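Local coordinates for protein mandalate racemase/muconate lactonizing enzyme (PDB 4E4U) that is of unestablished activity but belongs to the mandelate racemase/muconate lactonizing enzyme family, whose members typically abstract a proton from the carbon next to a carboxylate, at residues I3-T8 / I54-F58; L73-Y78 / M90-V94. All coordinates share one frame; numbering follows the deposited sequence.

Contact 1 (I3-T8 / I54-F58); sequences IVSLET and IDDVF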
loop_
_atom_site.group_PDB
_atom_site.type_symbol
_atom_site.label_atom_id
_atom_site.label_comp_id
_atom_site.label_asym_id
_atom_site.label_seq_id
_atom_site.Cartn_x
_atom_site.Cartn_y
_atom_site.Cartn_z
ATOM N N ILE A 3 42.748 14.406 20.768
ATOM C CA ILE A 3 42.237 14.319 22.132
ATOM C C ILE A 3 43.152 13.421 22.946
ATOM O O ILE A 3 43.421 12.285 22.551
ATOM C CB ILE A 3 40.822 13.715 22.166
ATOM C CG1 ILE A 3 39.856 14.544 21.319
ATOM C CG2 ILE A 3 40.329 13.601 23.603
ATOM C CD1 ILE A 3 39.700 15.974 21.798
ATOM N N VAL A 4 43.631 13.915 24.082
ATOM C CA VAL A 4 44.573 13.130 24.875
ATOM C C VAL A 4 44.056 12.744 26.256
ATOM O O VAL A 4 44.638 11.879 26.912
ATOM C CB VAL A 4 45.948 13.830 25.014
ATOM C CG1 VAL A 4 46.596 14.007 23.650
ATOM C CG2 VAL A 4 45.813 15.176 25.733
ATOM N N SER A 5 42.969 13.366 26.705
ATOM C CA SER A 5 42.463 13.058 28.041
ATOM C C SER A 5 40.982 13.358 28.226
ATOM O O SER A 5 40.404 14.185 27.516
ATOM C CB SER A 5 43.270 13.792 29.112
ATOM O OG SER A 5 43.076 15.187 29.021
ATOM N N LEU A 6 40.402 12.677 29.209
ATOM C CA LEU A 6 38.999 12.793 29.565
ATOM C C LEU A 6 38.868 12.912 31.076
ATOM O O LEU A 6 39.577 12.229 31.821
ATOM C CB LEU A 6 38.254 11.531 29.123
ATOM C CG LEU A 6 36.952 11.236 29.879
ATOM C CD1 LEU A 6 35.854 12.144 29.389
ATOM C CD2 LEU A 6 36.554 9.769 29.775
ATOM N N GLU A 7 37.956 13.773 31.521
ATOM C CA GLU A 7 37.483 13.772 32.903
ATOM C C GLU A 7 35.972 13.639 32.879
ATOM O O GLU A 7 35.303 14.305 32.084
ATOM C CB GLU A 7 37.811 15.088 33.603
ATOM C CG GLU A 7 39.273 15.404 33.795
ATOM C CD GLU A 7 39.467 16.766 34.453
ATOM O OE1 GLU A 7 38.454 17.410 34.808
ATOM O OE2 GLU A 7 40.626 17.198 34.612
ATOM N N THR A 8 35.433 12.805 33.763
ATOM C CA THR A 8 33.988 12.673 33.912
ATOM C C THR A 8 33.555 13.277 35.239
ATOM O O THR A 8 34.159 13.006 36.277
ATOM C CB THR A 8 33.569 11.200 33.864
ATOM O OG1 THR A 8 33.906 10.665 32.581
ATOM C CG2 THR A 8 32.069 11.050 34.102
ATOM N N ILE A 54 31.907 5.211 30.354
ATOM C CA ILE A 54 32.451 6.360 29.643
ATOM C C ILE A 54 33.952 6.190 29.405
ATOM O O ILE A 54 34.447 6.460 28.303
ATOM C CB ILE A 54 32.159 7.663 30.399
ATOM C CG1 ILE A 54 30.651 7.937 30.404
ATOM C CG2 ILE A 54 32.900 8.833 29.776
ATOM C CD1 ILE A 54 30.216 8.905 31.490
ATOM N N ASP A 55 34.671 5.711 30.417
ATOM C CA ASP A 55 36.100 5.435 30.262
ATOM C C ASP A 55 36.331 4.442 29.120
ATOM O O ASP A 55 37.240 4.613 28.305
ATOM C CB ASP A 55 36.691 4.864 31.557
ATOM C CG ASP A 55 36.974 5.926 32.600
ATOM O OD1 ASP A 55 36.949 7.129 32.269
ATOM O OD2 ASP A 55 37.236 5.542 33.759
ATOM N N ASP A 56 35.501 3.407 29.061
ATOM C CA ASP A 56 35.660 2.369 28.057
ATOM C C ASP A 56 35.462 2.911 26.642
ATOM O O ASP A 56 36.269 2.650 25.746
ATOM C CB ASP A 56 34.680 1.229 28.332
ATOM C CG ASP A 56 34.937 0.020 27.461
ATOM O OD1 ASP A 56 35.906 -0.715 27.752
ATOM O OD2 ASP A 56 34.173 -0.202 26.497
ATOM N N VAL A 57 34.392 3.673 26.442
ATOM C CA VAL A 57 34.098 4.228 25.125
ATOM C C VAL A 57 35.208 5.186 24.700
ATOM O O VAL A 57 35.672 5.159 23.562
ATOM C CB VAL A 57 32.746 4.962 25.125
ATOM C CG1 VAL A 57 32.476 5.607 23.766
ATOM C CG2 VAL A 57 31.617 3.998 25.498
ATOM N N PHE A 58 35.625 6.041 25.625
ATOM C CA PHE A 58 36.674 7.006 25.336
ATOM C C PHE A 58 37.974 6.320 24.924
ATOM O O PHE A 58 38.577 6.658 23.898
ATOM C CB PHE A 58 36.921 7.902 26.546
ATOM C CG PHE A 58 38.091 8.816 26.374
ATOM C CD1 PHE A 58 37.988 9.933 25.557
ATOM C CD2 PHE A 58 39.295 8.558 27.010
ATOM C CE1 PHE A 58 39.068 10.777 25.374
ATOM C CE2 PHE A 58 40.383 9.403 26.834
ATOM C CZ PHE A 58 40.267 10.516 26.018
HETATM O O HOH W 1 38.514 9.284 33.361
HETATM O O HOH W 2 34.635 8.111 33.283
#
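Leu6 and Phe58 join the three-stranded antiparallel sheet of the N-terminal capping domain, part of the enolase superfamily fold, to helix 47-61. Strand 3-8 and helix 54-58 run nearly antiparallel, at 162°, with their axes 9.8 Å apart. Leu6 CB sits almost exactly on the normal of the Phe58 ring, 3.6 Å from its centroid, a CH-pi contact over one face. Phe58 CG is anti to the backbone N (chi1 174°), which carries the ring across to the strand. Ile3 meets the same ring differently: its CG2 lies in the ring plane, at the edge, 3.6 Å from Phe58 CE1. One methyl of Leu6, CD2, runs back along the phenylalanine and reaches Phe58 CB at 3.7 Å and Ile54 CG2 at 3.8 Å. Thr8 and Ile54 meet tip to tip, with Thr8 OG1 3.5 Å from Ile54 CG2.

The polar side is bridged by water. One water accepts from Thr8 OG1 and donates to Asp55 OD1, 2.7 Å from each. A second water donates to Asp55 OD1 and, weakly, to Leu6 O. The carboxylate oxygen thus takes two water bonds beside an apolar patch.

Val4 and Ser5 both face Lys29 of strand 22-30, a classic beta bulge. That strand adds Val26 against Leu6 and Ile24 against Ile54. Ile104 of helix 88-109 packs on Ile3, and Leu63 of the loop after helix 47-61 packs on Phe58.

Contact 2 (L73-Y78 / M90-V94); sequences LFRQAY and MMGVV
Ala77 and Val94 bring helices 73-78 and 90-94 together in the helical part of the N-terminal domain. The segments are nearly antiparallel, at 154°, and their axes pass 9.9 Å apart. The tight part is centred on the small Ala77 side chain. Ala77 CB lies 3.6 Å from Val94 CG2, and the CA atoms of Ala77 and Val94 are 6.6 Å apart. Val94 CG2 is also 3.6 Å from Leu73 CG. The valine torsion (chi1 81°) places CG2 anti to the backbone N, where it touches both Ala77 and Leu73. Leu73 and Val94 lie alongside each other, pointing opposite ways. Met90 closes in along the backbone of Ala77, with Met90 CG 3.4 Å from Ala77 O and its sulfur against Ala77 CB.

Met91 fills the other flank. Two bends in its chain turn it nearly perpendicular to Phe74. Met91 SD comes 3.6 Å from Phe74 CE1 and lies oblique to the ring, 55° off the normal, a Met-aromatic contact. Its methyl is in close contact with Tyr78 CA. Toward the side chains it packs more loosely: Met91 CE is 4.1 Å from Tyr78 CB and 4.4 Å from Ala77 CB. This looser side is still buried, since all seven touching residues are shielded from solvent.

Around the pair, Phe74 and Met91 both rest on Thr263 of helix 263-272, and the Tyr78 ring meets that of Tyr265. These three residues thus lie where the capping domain borders the barrel domain. Arg75 turns to a second subunit and bonds to its Ala173 O. On another side Met90 packs against Val57 of helix 47-61, a helix that packs on the sheet.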
loop_
_atom_site.group_PDB
_atom_site.type_symbol
_atom_site.label_atom_id
_atom_site.label_comp_id
_atom_site.label_asym_id
_atom_site.label_seq_id
_atom_site.Cartn_x
_atom_site.Cartn_y
_atom_site.Cartn_z
ATOM N N LEU A 73 34.072 9.178 14.766
ATOM C CA LEU A 73 33.684 8.901 16.144
ATOM C C LEU A 73 32.316 8.233 16.228
ATOM O O LEU A 73 32.153 7.206 16.901
ATOM C CB LEU A 73 33.697 10.185 16.968
ATOM C CG LEU A 73 33.159 10.090 18.395
ATOM C CD1 LEU A 73 33.911 9.032 19.211
ATOM C CD2 LEU A 73 33.221 11.459 19.062
ATOM N N PHE A 74 31.327 8.808 15.551
ATOM C CA PHE A 74 29.996 8.228 15.573
ATOM C C PHE A 74 30.011 6.791 15.038
ATOM O O PHE A 74 29.463 5.882 15.670
ATOM C CB PHE A 74 28.981 9.074 14.800
ATOM C CG PHE A 74 27.611 8.460 14.782
ATOM C CD1 PHE A 74 26.715 8.707 15.811
ATOM C CD2 PHE A 74 27.249 7.573 13.776
ATOM C CE1 PHE A 74 25.462 8.112 15.819
ATOM C CE2 PHE A 74 26.007 6.970 13.779
ATOM C CZ PHE A 74 25.113 7.232 14.798
ATOM N N ARG A 75 30.631 6.585 13.875
ATOM C CA ARG A 75 30.630 5.252 13.272
ATOM C C ARG A 75 31.329 4.231 14.162
ATOM O O ARG A 75 30.868 3.094 14.274
ATOM C CB ARG A 75 31.267 5.253 11.876
ATOM C CG ARG A 75 30.497 6.031 10.802
ATOM C CD ARG A 75 29.043 5.600 10.651
ATOM N NE ARG A 75 28.888 4.169 10.424
ATOM C CZ ARG A 75 27.718 3.575 10.208
ATOM N NH1 ARG A 75 26.608 4.302 10.151
ATOM N NH2 ARG A 75 27.659 2.258 10.037
ATOM N N GLN A 76 32.440 4.616 14.785
ATOM C CA GLN A 76 33.145 3.675 15.651
ATOM C C GLN A 76 32.292 3.301 16.862
ATOM O O GLN A 76 32.202 2.133 17.232
ATOM C CB GLN A 76 34.494 4.237 16.121
ATOM C CG GLN A 76 35.480 4.571 15.006
ATOM C CD GLN A 76 35.856 3.386 14.138
ATOM O OE1 GLN A 76 36.057 2.271 14.627
ATOM N NE2 GLN A 76 35.992 3.633 12.837
ATOM N N ALA A 77 31.674 4.296 17.485
ATOM C CA ALA A 77 30.841 4.038 18.655
ATOM C C ALA A 77 29.610 3.210 18.295
ATOM O O ALA A 77 29.263 2.252 18.985
ATOM C CB ALA A 77 30.426 5.352 19.308
ATOM N N TYR A 78 28.948 3.604 17.209
ATOM C CA TYR A 78 27.755 2.930 16.712
ATOM C C TYR A 78 28.014 1.462 16.378
ATOM O O TYR A 78 27.118 0.632 16.481
ATOM C CB TYR A 78 27.248 3.690 15.476
ATOM C CG TYR A 78 25.968 3.176 14.860
ATOM C CD1 TYR A 78 24.753 3.312 15.515
ATOM C CD2 TYR A 78 25.969 2.585 13.605
ATOM C CE1 TYR A 78 23.582 2.870 14.946
ATOM C CE2 TYR A 78 24.800 2.128 13.027
ATOM C CZ TYR A 78 23.605 2.271 13.704
ATOM O OH TYR A 78 22.420 1.831 13.154
ATOM N N MET A 90 25.222 3.692 24.683
ATOM C CA MET A 90 26.388 4.077 23.885
ATOM C C MET A 90 26.112 5.372 23.141
ATOM O O MET A 90 26.977 6.237 23.050
ATOM C CB MET A 90 26.754 2.980 22.887
ATOM C CG MET A 90 27.836 3.391 21.887
ATOM S SD MET A 90 29.408 3.860 22.654
ATOM C CE MET A 90 30.315 2.325 22.467
ATOM N N MET A 91 24.903 5.517 22.612
ATOM C CA MET A 91 24.574 6.732 21.891
ATOM C C MET A 91 24.574 7.955 22.805
ATOM O O MET A 91 25.030 9.027 22.404
ATOM C CB MET A 91 23.263 6.576 21.141
ATOM C CG MET A 91 23.350 5.612 19.957
ATOM S SD MET A 91 24.481 6.135 18.647
ATOM C CE MET A 91 25.998 5.278 19.063
ATOM N N GLY A 92 24.083 7.808 24.035
ATOM C CA GLY A 92 24.194 8.890 25.003
ATOM C C GLY A 92 25.643 9.262 25.271
ATOM O O GLY A 92 26.012 10.439 25.270
ATOM N N VAL A 93 26.483 8.257 25.488
ATOM C CA VAL A 93 27.893 8.509 25.761
ATOM C C VAL A 93 28.581 9.206 24.595
ATOM O O VAL A 93 29.271 10.217 24.782
ATOM C CB VAL A 93 28.646 7.215 26.117
ATOM C CG1 VAL A 93 30.140 7.484 26.278
ATOM C CG2 VAL A 93 28.072 6.611 27.386
ATOM N N VAL A 94 28.396 8.689 23.387
ATOM C CA VAL A 94 29.051 9.319 22.249
ATOM C C VAL A 94 28.512 10.724 21.990
ATOM O O VAL A 94 29.246 11.578 21.501
ATOM C CB VAL A 94 29.035 8.445 20.969
ATOM C CG1 VAL A 94 27.705 8.553 20.238
ATOM C CG2 VAL A 94 30.193 8.847 20.061
#

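Contacts 1 and 2 are in series along the chain, the helix of contact 1 packing on the second helix of contact 2. Their centres are 13 Å apart, and they touch directly. Val57 CG2 of 54-58 packs 3.6 Å from Met90 SD of 90-94, and Val57 CB is 3.8 Å from Val93 CG1. Val57 and Val93 thus join two contacts in which neither bridges its own pair of segments. Both regions also meet the second subunit: Asp56 binds its Gly46 N, and Gln76 its Glu392 O. The dimercaptobutanediol pocket, lined by Tyr132, Cys151, Glu154, Asn155 and Leu158, uses no residue of either contact.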